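Local coordinates for enterobactin synthetase component F-related protein (Vibrio cholerae serotype O1, PDB 4OXI) that probably activates glycine with ATP as a glycyl-adenylate, serving a lipopolysaccharide modification pathway linked to antimicrobial peptide resistance, at residues A[66-71]-A[76-81]; A[219-222]-A[228-231]; A[467-472]-A[479-484]. All blocks are in the same frame, centred on the assembly; numbering follows the deposited sequence.

Contact 1 of 3, residues A[66-71]-A[76-81]; sequences APALWV and YTYQEM
The torsions of Leu69 and Met81 bring CD2 and SD together: CG of Leu69 lies trans to its main-chain nitrogen (chi1 -177°), while Met81 doubles back at chi2 (-60°) and again at chi3 (-59°). The two side chains cross nearly at right angles, and CD2 of Leu69 rests 3.7 Å from SD of Met81. An unbranched, flexible thioether suits this spot, since it can curl back from the helix over the strand. Beside it Ala68 presses its methyl onto Tyr78, with CB 3.3 Å from the ring centroid and almost on the ring normal, a CH-pi contact that a methyl is small enough to make. The far end of that ring is fixed by a hydrogen bond from its hydroxyl to Ala281 O.

The backbone here is the hairpin of strands 67-71 and 74-77, interrupted in register by a classic beta bulge: Ala68 and Leu69 both face Tyr76. Tyr76 O thus accepts two amides, Ala68 N at 2.7 Å and Leu69 N at 3.1 Å, while Tyr76 N returns a bond to Leu69 O. The pairing then runs straight into helix 78-95, whose first residue donates Tyr78 N to Ala66 O at 2.9 Å. Thr77 and Glu80 form a capping box: Glu80 N binds Thr77 OG1 at 3.1 Å, and Thr77 N binds Glu80 OE1. At the other end Val71 CG1 lies 3.8 Å from Tyr76 CE2, and a water donates to Val71 O and also bonds the Tyr76 hydroxyl. Leu108 and Trp115 of helix 108-119 pack against Met81.

Contact 2 of 3, residues A[219-222]-A[228-231]; sequences IMQT and KPKR
Gln221 and Arg231 run side by side from neighbouring strands and point the same way. Gln221 sets CG between its backbone N and carbonyl carbon (chi1 54°) and then stretches out, whereas in Arg231 a turn at chi3 (-73°) brings NH1 back beside the amide. Their aliphatic parts touch first, Gln221 CB lying 3.6 Å from Arg231 CG. Farther out, Arg231 NH1 reaches Gln221 OE1 at 2.9 Å, but the bond is bent and weak, and the amide and guanidinium planes stand 66° apart. Each polar end has a stronger partner in helix 133-142: Thr139 OG1 bonds Gln221 OE1, and Glu138 forms a salt bridge with Arg231 NH2. Long polar chains suit this face because their stems cover the strands while their tips reach the helix.

Thr222 and Lys230 occupy the other face. The threonine methyl CG2 lies 3.7 Å from Lys230 CB, while the rest of the lysine extends straight away from the contact. Between the same two residues, Thr222 N donates to Lys230 O at 2.9 Å and Lys230 N to Thr222 O at 3.0 Å, closing an antiparallel hydrogen-bonded pair. Pro229, with no N-H to offer, packs its ring by Thr222 O.

The turn enclosed by this hairpin, followed by Lys-Pro-Lys, carries most of core motif A3 of AMP-binding enzymes, which in relatives binds the ATP phosphates, and probably does so here.

Contact 3 of 3, residues A[467-472]-A[479-484]; sequences RDHQVK and ELEEIE. With GAP (glycyl-adenosine-5'-phosphate), chain B.
The imidazole of His469 meets the carboxylate of Glu481 at its edge: OE1 of Glu481 lies in the ring plane, 3.5 Å from His469 CD2. Glu481, bent at chi2 (97°), turns its carboxylate back to that edge, the two planes inclined at 55°. The oxygen faces a C-H and not an N-H, which rules out a hydrogen bond. In a second flat pair the Glu479 carboxylate lies against the Gln470 stem, Glu479 OE1 being 3.7 Å from Gln470 CB, and the amide and carboxylate planes stand 84° apart.

The backbones are joined where strand 476-479 turns into helix 480-491. Leu480 N gives a nearly straight bond of 3.0 Å to His469 O, and Glu479 takes the N-cap position. Leucine suits the first turn: its CD2 packs 3.8 Å from Val471 CG2, and Ile560 covers it from helix 560-568. Ahead of the strand Asp468 makes an Asx turn, its OD1 accepting Gln470 N at 3.0 Å. By sequence this is the A8 region of adenylation domains, where an aspartate in this place serves as the hinge of the C-terminal part in relatives.

Asp468 OD2 lies 4.6 Å from Glu479 OE1, which might raise the proton affinity of either carboxylate, although Arg466 forms a salt bridge with Asp468. Lys472 NZ bonds GAP O5' at 2.9 Å. Lys472 NZ also bonds GAP O4' at 3.0 Å. Its bonds to O and O2A are weak. This ammonium, which also bonds Gly337 O, probably carries a positive charge that offsets the phosphate, consistent with the A8 hairpin facing the active site, as in the post-adenylation state of related enzymes.

The three contacts follow one another along the chain; contact 3 touches the adenylate and contact 2 lies close to it. Contacts 2 and 3 have centres 15 Å apart and nearest atoms about 5 Å apart; the loop between the segments of contact 2 bridges them, because Ser223 OG bonds both Glu479 N and Glu482 OE1 of contact 3. Lys472 of contact 3 binds the glycyl-adenylate directly, while the side chain of Thr222 in contact 2 stays about 6 Å from it. Contact 1 is remote structural packing: its centre is 31 Å from that of contact 2, and 40 Å from that of contact 3, which lies on the opposite side of the chain's centre from it.

Contact 1 of 3, residues A[66-71]-A[76-81]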
loop_
_atom_site.group_PDB
_atom_site.type_symbol
_atom_site.label_atom_id
_atom_site.label_comp_id
_atom_site.label_asym_id
_atom_site.label_seq_id
_atom_site.Cartn_x
_atom_site.Cartn_y
_atom_site.Cartn_z
ATOM N N ALA A 66 -8.302 -21.604 -15.102
ATOM C CA ALA A 66 -9.253 -20.756 -14.381
ATOM C C ALA A 66 -8.940 -19.262 -14.556
ATOM O O ALA A 66 -7.790 -18.893 -14.827
ATOM C CB ALA A 66 -9.245 -21.124 -12.901
ATOM N N PRO A 67 -9.954 -18.395 -14.391
ATOM C CA PRO A 67 -9.694 -16.950 -14.508
ATOM C C PRO A 67 -8.786 -16.437 -13.380
ATOM O O PRO A 67 -9.072 -16.723 -12.223
ATOM C CB PRO A 67 -11.096 -16.324 -14.387
ATOM C CG PRO A 67 -11.964 -17.385 -13.730
ATOM C CD PRO A 67 -11.388 -18.700 -14.186
ATOM N N ALA A 68 -7.722 -15.697 -13.709
ATOM C CA ALA A 68 -6.801 -15.152 -12.695
ATOM C C ALA A 68 -6.998 -13.655 -12.459
ATOM O O ALA A 68 -6.772 -13.155 -11.353
ATOM C CB ALA A 68 -5.353 -15.412 -13.090
ATOM N N LEU A 69 -7.409 -12.946 -13.505
ATOM C CA LEU A 69 -7.465 -11.494 -13.475
ATOM C C LEU A 69 -8.638 -10.973 -14.299
ATOM O O LEU A 69 -8.830 -11.375 -15.459
ATOM C CB LEU A 69 -6.162 -10.921 -14.056
ATOM C CG LEU A 69 -6.010 -9.392 -14.051
ATOM C CD1 LEU A 69 -5.861 -8.859 -12.632
ATOM C CD2 LEU A 69 -4.815 -8.946 -14.901
ATOM N N TRP A 70 -9.422 -10.075 -13.711
ATOM C CA TRP A 70 -10.383 -9.303 -14.503
ATOM C C TRP A 70 -9.963 -7.833 -14.451
ATOM O O TRP A 70 -9.732 -7.298 -13.364
ATOM C CB TRP A 70 -11.797 -9.456 -13.952
ATOM C CG TRP A 70 -12.846 -8.669 -14.723
ATOM C CD1 TRP A 70 -13.639 -9.133 -15.745
ATOM C CD2 TRP A 70 -13.207 -7.290 -14.534
ATOM N NE1 TRP A 70 -14.468 -8.128 -16.196
ATOM C CE2 TRP A 70 -14.223 -6.987 -15.475
ATOM C CE3 TRP A 70 -12.776 -6.282 -13.659
ATOM C CZ2 TRP A 70 -14.808 -5.715 -15.570
ATOM C CZ3 TRP A 70 -13.352 -5.021 -13.749
ATOM C CH2 TRP A 70 -14.362 -4.745 -14.701
ATOM N N VAL A 71 -9.855 -7.194 -15.616
ATOM C CA VAL A 71 -9.497 -5.773 -15.687
ATOM C C VAL A 71 -10.048 -5.126 -16.970
ATOM O O VAL A 71 -9.829 -5.627 -18.084
ATOM C CB VAL A 71 -7.952 -5.555 -15.562
ATOM C CG1 VAL A 71 -7.189 -6.261 -16.694
ATOM C CG2 VAL A 71 -7.602 -4.057 -15.541
ATOM N N TYR A 76 -8.450 -12.847 -17.882
ATOM C CA TYR A 76 -7.244 -13.573 -18.277
ATOM C C TYR A 76 -7.076 -14.765 -17.358
ATOM O O TYR A 76 -7.162 -14.626 -16.125
ATOM C CB TYR A 76 -5.995 -12.666 -18.198
ATOM C CG TYR A 76 -6.120 -11.390 -19.010
ATOM C CD1 TYR A 76 -5.640 -11.319 -20.314
ATOM C CD2 TYR A 76 -6.742 -10.275 -18.484
ATOM C CE1 TYR A 76 -5.771 -10.162 -21.069
ATOM C CE2 TYR A 76 -6.875 -9.113 -19.229
ATOM C CZ TYR A 76 -6.385 -9.059 -20.514
ATOM O OH TYR A 76 -6.517 -7.899 -21.250
ATOM N N THR A 77 -6.854 -15.940 -17.947
ATOM C CA THR A 77 -6.652 -17.152 -17.146
ATOM C C THR A 77 -5.260 -17.190 -16.504
ATOM O O THR A 77 -4.377 -16.404 -16.871
ATOM C CB THR A 77 -6.780 -18.404 -18.008
ATOM O OG1 THR A 77 -5.763 -18.363 -19.000
ATOM C CG2 THR A 77 -8.160 -18.476 -18.698
ATOM N N TYR A 78 -5.059 -18.106 -15.560
ATOM C CA TYR A 78 -3.744 -18.300 -14.959
ATOM C C TYR A 78 -2.699 -18.604 -16.025
ATOM O O TYR A 78 -1.564 -18.133 -15.945
ATOM C CB TYR A 78 -3.784 -19.379 -13.859
ATOM C CG TYR A 78 -4.185 -18.765 -12.547
ATOM C CD1 TYR A 78 -5.524 -18.676 -12.170
ATOM C CD2 TYR A 78 -3.230 -18.206 -11.712
ATOM C CE1 TYR A 78 -5.890 -18.059 -10.975
ATOM C CE2 TYR A 78 -3.582 -17.598 -10.534
ATOM C CZ TYR A 78 -4.901 -17.515 -10.174
ATOM O OH TYR A 78 -5.207 -16.890 -8.994
ATOM N N GLN A 79 -3.097 -19.346 -17.051
ATOM C CA GLN A 79 -2.175 -19.718 -18.112
ATOM C C GLN A 79 -1.802 -18.494 -18.927
ATOM O O GLN A 79 -0.626 -18.295 -19.270
ATOM C CB GLN A 79 -2.811 -20.786 -19.016
ATOM C CG GLN A 79 -1.929 -21.233 -20.190
ATOM C CD GLN A 79 -0.706 -22.030 -19.747
ATOM O OE1 GLN A 79 -0.823 -23.020 -19.022
ATOM N NE2 GLN A 79 0.475 -21.590 -20.170
ATOM N N GLU A 80 -2.794 -17.671 -19.251
ATOM C CA GLU A 80 -2.514 -16.474 -20.027
ATOM C C GLU A 80 -1.658 -15.490 -19.232
ATOM O O GLU A 80 -0.766 -14.864 -19.785
ATOM C CB GLU A 80 -3.816 -15.808 -20.481
ATOM C CG GLU A 80 -4.591 -16.615 -21.526
ATOM C CD GLU A 80 -6.052 -16.160 -21.660
ATOM O OE1 GLU A 80 -6.573 -15.487 -20.737
ATOM O OE2 GLU A 80 -6.683 -16.492 -22.682
ATOM N N MET A 81 -1.934 -15.341 -17.937
ATOM C CA MET A 81 -1.134 -14.440 -17.100
ATOM C C MET A 81 0.283 -14.989 -16.951
ATOM O O MET A 81 1.260 -14.233 -16.924
ATOM C CB MET A 81 -1.776 -14.255 -15.715
ATOM C CG MET A 81 -3.053 -13.411 -15.722
ATOM S SD MET A 81 -2.772 -11.733 -16.352
ATOM C CE MET A 81 -1.537 -11.131 -15.185
HETATM O O HOH W 1 -7.890 -5.351 -19.815
#

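Contact 2 of 3, residues A[219-222]-A[228-231]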
loop_
_atom_site.group_PDB
_atom_site.type_symbol
_atom_site.label_atom_id
_atom_site.label_comp_id
_atom_site.label_asym_id
_atom_site.label_seq_id
_atom_site.Cartn_x
_atom_site.Cartn_y
_atom_site.Cartn_z
ATOM N N ILE A 219 9.631 -1.973 -3.720
ATOM C CA ILE A 219 10.016 -0.797 -2.948
ATOM C C ILE A 219 8.910 0.245 -2.975
ATOM O O ILE A 219 8.508 0.706 -4.049
ATOM C CB ILE A 219 11.301 -0.159 -3.511
ATOM C CG1 ILE A 219 12.440 -1.192 -3.535
ATOM C CG2 ILE A 219 11.661 1.087 -2.716
ATOM C CD1 ILE A 219 13.652 -0.751 -4.363
ATOM N N MET A 220 8.435 0.627 -1.797
ATOM C CA MET A 220 7.383 1.624 -1.673
ATOM C C MET A 220 8.003 2.949 -1.304
ATOM O O MET A 220 9.172 3.018 -0.916
ATOM C CB MET A 220 6.385 1.238 -0.575
ATOM C CG MET A 220 5.524 0.031 -0.908
ATOM S SD MET A 220 4.855 0.057 -2.591
ATOM C CE MET A 220 3.528 -1.143 -2.374
ATOM N N GLN A 221 7.220 4.012 -1.426
ATOM C CA GLN A 221 7.639 5.271 -0.856
ATOM C C GLN A 221 6.533 5.943 -0.064
ATOM O O GLN A 221 5.342 5.735 -0.298
ATOM C CB GLN A 221 8.257 6.213 -1.892
ATOM C CG GLN A 221 7.430 6.507 -3.105
ATOM C CD GLN A 221 8.147 7.466 -4.067
ATOM O OE1 GLN A 221 9.322 7.259 -4.458
ATOM N NE2 GLN A 221 7.446 8.533 -4.435
ATOM N N THR A 222 6.951 6.718 0.921
ATOM C CA THR A 222 6.013 7.367 1.785
ATOM C C THR A 222 6.497 8.783 2.047
ATOM O O THR A 222 7.637 9.127 1.745
ATOM C CB THR A 222 5.829 6.582 3.102
ATOM O OG1 THR A 222 4.755 7.166 3.856
ATOM C CG2 THR A 222 7.097 6.609 3.932
ATOM N N LYS A 228 11.416 15.130 1.059
ATOM C CA LYS A 228 12.144 14.003 0.493
ATOM C C LYS A 228 11.456 12.710 0.930
ATOM O O LYS A 228 11.315 12.443 2.126
ATOM C CB LYS A 228 13.601 14.008 0.948
ATOM C CG LYS A 228 14.436 12.938 0.269
ATOM C CD LYS A 228 15.871 12.945 0.775
ATOM C CE LYS A 228 16.622 11.722 0.277
ATOM N NZ LYS A 228 16.449 11.545 -1.197
ATOM N N PRO A 229 11.000 11.915 -0.038
ATOM C CA PRO A 229 10.283 10.685 0.310
ATOM C C PRO A 229 11.175 9.698 1.059
ATOM O O PRO A 229 12.377 9.601 0.778
ATOM C CB PRO A 229 9.902 10.105 -1.057
ATOM C CG PRO A 229 9.931 11.277 -1.998
ATOM C CD PRO A 229 11.045 12.146 -1.490
ATOM N N LYS A 230 10.587 8.993 2.019
ATOM C CA LYS A 230 11.248 7.864 2.635
ATOM C C LYS A 230 10.936 6.684 1.744
ATOM O O LYS A 230 9.825 6.581 1.205
ATOM C CB LYS A 230 10.682 7.603 4.024
ATOM C CG LYS A 230 10.998 8.687 5.044
ATOM C CD LYS A 230 10.284 8.402 6.364
ATOM C CE LYS A 230 10.640 9.440 7.416
ATOM N NZ LYS A 230 9.971 9.110 8.711
ATOM N N ARG A 231 11.906 5.802 1.567
ATOM C CA ARG A 231 11.657 4.594 0.807
ATOM C C ARG A 231 11.805 3.326 1.623
ATOM O O ARG A 231 12.687 3.207 2.484
ATOM C CB ARG A 231 12.501 4.569 -0.453
ATOM C CG ARG A 231 11.699 5.138 -1.617
ATOM C CD ARG A 231 12.569 5.622 -2.707
ATOM N NE ARG A 231 13.229 6.857 -2.331
ATOM C CZ ARG A 231 12.931 8.041 -2.852
ATOM N NH1 ARG A 231 11.965 8.142 -3.767
ATOM N NH2 ARG A 231 13.601 9.116 -2.450
#

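Contact 3 of 3, residues A[467-472]-A[479-484]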
loop_
_atom_site.group_PDB
_atom_site.type_symbol
_atom_site.label_atom_id
_atom_site.label_comp_id
_atom_site.label_asym_id
_atom_site.label_seq_id
_atom_site.Cartn_x
_atom_site.Cartn_y
_atom_site.Cartn_z
ATOM N N ARG A 467 1.744 9.946 18.340
ATOM C CA ARG A 467 2.513 10.987 19.009
ATOM C C ARG A 467 3.026 12.047 18.028
ATOM O O ARG A 467 3.638 13.030 18.443
ATOM C CB ARG A 467 3.693 10.372 19.753
ATOM C CG ARG A 467 4.501 9.402 18.907
ATOM C CD ARG A 467 5.986 9.489 19.255
ATOM N NE ARG A 467 6.742 8.343 18.752
ATOM C CZ ARG A 467 7.172 8.224 17.498
ATOM N NH1 ARG A 467 6.914 9.179 16.605
ATOM N NH2 ARG A 467 7.855 7.149 17.135
ATOM N N ASP A 468 2.787 11.847 16.731
ATOM C CA ASP A 468 3.270 12.789 15.718
ATOM C C ASP A 468 2.151 13.359 14.850
ATOM O O ASP A 468 0.964 13.288 15.202
ATOM C CB ASP A 468 4.384 12.167 14.852
ATOM C CG ASP A 468 3.913 10.977 14.012
ATOM O OD1 ASP A 468 2.692 10.820 13.794
ATOM O OD2 ASP A 468 4.777 10.194 13.544
ATOM N N HIS A 469 2.522 13.907 13.701
ATOM C CA HIS A 469 1.523 14.495 12.818
ATOM C C HIS A 469 1.371 13.745 11.489
ATOM O O HIS A 469 1.038 14.333 10.450
ATOM C CB HIS A 469 1.804 15.984 12.604
ATOM C CG HIS A 469 1.484 16.837 13.795
ATOM N ND1 HIS A 469 0.226 16.895 14.355
ATOM C CD2 HIS A 469 2.260 17.675 14.525
ATOM C CE1 HIS A 469 0.241 17.728 15.383
ATOM N NE2 HIS A 469 1.462 18.212 15.507
ATOM N N GLN A 470 1.606 12.441 11.525
ATOM C CA GLN A 470 1.292 11.593 10.384
ATOM C C GLN A 470 -0.204 11.323 10.441
ATOM O O GLN A 470 -0.738 10.967 11.500
ATOM C CB GLN A 470 2.068 10.272 10.456
ATOM C CG GLN A 470 1.835 9.348 9.260
ATOM C CD GLN A 470 2.390 7.941 9.479
ATOM O OE1 GLN A 470 3.594 7.753 9.684
ATOM N NE2 GLN A 470 1.508 6.948 9.437
ATOM N N VAL A 471 -0.888 11.518 9.319
ATOM C CA VAL A 471 -2.328 11.322 9.267
ATOM C C VAL A 471 -2.667 10.665 7.948
ATOM O O VAL A 471 -1.823 10.590 7.055
ATOM C CB VAL A 471 -3.087 12.671 9.351
ATOM C CG1 VAL A 471 -2.837 13.359 10.687
ATOM C CG2 VAL A 471 -2.676 13.585 8.210
ATOM N N LYS A 472 -3.901 10.191 7.818
ATOM C CA LYS A 472 -4.405 9.785 6.519
ATOM C C LYS A 472 -5.319 10.897 5.987
ATOM O O LYS A 472 -6.189 11.403 6.702
ATOM C CB LYS A 472 -5.160 8.449 6.633
ATOM C CG LYS A 472 -4.273 7.196 6.507
ATOM C CD LYS A 472 -3.362 7.013 7.721
ATOM C CE LYS A 472 -2.183 6.058 7.431
ATOM N NZ LYS A 472 -2.657 4.757 6.928
ATOM N N GLU A 479 2.731 13.068 6.044
ATOM C CA GLU A 479 3.187 13.880 7.174
ATOM C C GLU A 479 2.671 15.315 7.008
ATOM O O GLU A 479 2.960 15.969 6.004
ATOM C CB GLU A 479 4.723 13.905 7.223
ATOM C CG GLU A 479 5.406 12.527 7.254
ATOM C CD GLU A 479 5.327 11.859 8.617
ATOM O OE1 GLU A 479 4.876 12.519 9.581
ATOM O OE2 GLU A 479 5.718 10.672 8.727
ATOM N N LEU A 480 1.917 15.810 7.980
ATOM C CA LEU A 480 1.439 17.189 7.927
ATOM C C LEU A 480 2.617 18.150 7.781
ATOM O O LEU A 480 2.484 19.198 7.159
ATOM C CB LEU A 480 0.605 17.535 9.162
ATOM C CG LEU A 480 -0.792 16.907 9.162
ATOM C CD1 LEU A 480 -1.594 17.352 10.367
ATOM C CD2 LEU A 480 -1.534 17.209 7.885
ATOM N N GLU A 481 3.774 17.768 8.320
ATOM C CA GLU A 481 4.990 18.575 8.176
ATOM C C GLU A 481 5.520 18.637 6.747
ATOM O O GLU A 481 6.145 19.629 6.373
ATOM C CB GLU A 481 6.099 18.112 9.126
ATOM C CG GLU A 481 5.829 18.430 10.583
ATOM C CD GLU A 481 5.229 17.254 11.331
ATOM O OE1 GLU A 481 5.183 17.306 12.583
ATOM O OE2 GLU A 481 4.802 16.272 10.665
ATOM N N GLU A 482 5.299 17.595 5.946
ATOM C CA GLU A 482 5.707 17.683 4.543
ATOM C C GLU A 482 4.893 18.776 3.839
ATOM O O GLU A 482 5.431 19.559 3.064
ATOM C CB GLU A 482 5.576 16.350 3.790
ATOM C CG GLU A 482 5.894 16.506 2.287
ATOM C CD GLU A 482 5.607 15.264 1.423
ATOM O OE1 GLU A 482 4.936 14.314 1.897
ATOM O OE2 GLU A 482 6.049 15.251 0.248
ATOM N N ILE A 483 3.599 18.828 4.125
ATOM C CA ILE A 483 2.732 19.817 3.506
ATOM C C ILE A 483 3.115 21.223 3.985
ATOM O O ILE A 483 3.274 22.141 3.185
ATOM C CB ILE A 483 1.251 19.533 3.814
ATOM C CG1 ILE A 483 0.880 18.121 3.340
ATOM C CG2 ILE A 483 0.363 20.582 3.152
ATOM C CD1 ILE A 483 -0.560 17.707 3.646
ATOM N N GLU A 484 3.279 21.373 5.290
ATOM C CA GLU A 484 3.705 22.635 5.871
ATOM C C GLU A 484 5.022 23.122 5.264
ATOM O O GLU A 484 5.163 24.299 4.924
ATOM C CB GLU A 484 3.823 22.505 7.390
ATOM C CG GLU A 484 4.170 23.819 8.070
ATOM C CD GLU A 484 4.325 23.678 9.567
ATOM O OE1 GLU A 484 5.198 24.376 10.128
ATOM O OE2 GLU A 484 3.571 22.883 10.181
HETATM N N GAP B . -0.044 -1.119 5.495
HETATM C CA GAP B . -1.413 -0.585 5.754
HETATM C C GAP B . -1.277 0.911 5.961
HETATM O O GAP B . -2.233 1.638 6.162
HETATM P PA GAP B . 0.512 2.997 6.045
HETATM O O1A GAP B . 1.999 2.906 6.284
HETATM O O2A GAP B . -0.037 3.800 4.877
HETATM O O3A GAP B . 0.065 1.462 5.924
HETATM C "C5'" GAP B . 0.352 3.012 8.662
HETATM O "O5'" GAP B . -0.132 3.525 7.420
HETATM C "C4'" GAP B . -0.368 3.714 9.795
HETATM O "O4'" GAP B . -1.779 3.658 9.568
HETATM C "C3'" GAP B . -0.196 3.024 11.130
HETATM O "O3'" GAP B . 1.023 3.417 11.760
HETATM C "C2'" GAP B . -1.435 3.478 11.882
HETATM O "O2'" GAP B . -1.282 4.818 12.323
HETATM C "C1'" GAP B . -2.484 3.589 10.806
HETATM N N9 GAP B . -3.319 2.366 10.808
HETATM C C8 GAP B . -3.154 1.303 9.999
HETATM N N7 GAP B . -4.094 0.355 10.240
HETATM C C5 GAP B . -4.877 0.815 11.240
HETATM C C6 GAP B . -6.042 0.305 11.991
HETATM N N6 GAP B . -6.587 -0.905 11.693
HETATM N N1 GAP B . -6.552 1.099 12.963
HETATM C C2 GAP B . -6.025 2.310 13.257
HETATM N N3 GAP B . -4.963 2.829 12.610
HETATM C C4 GAP B . -4.362 2.142 11.609
#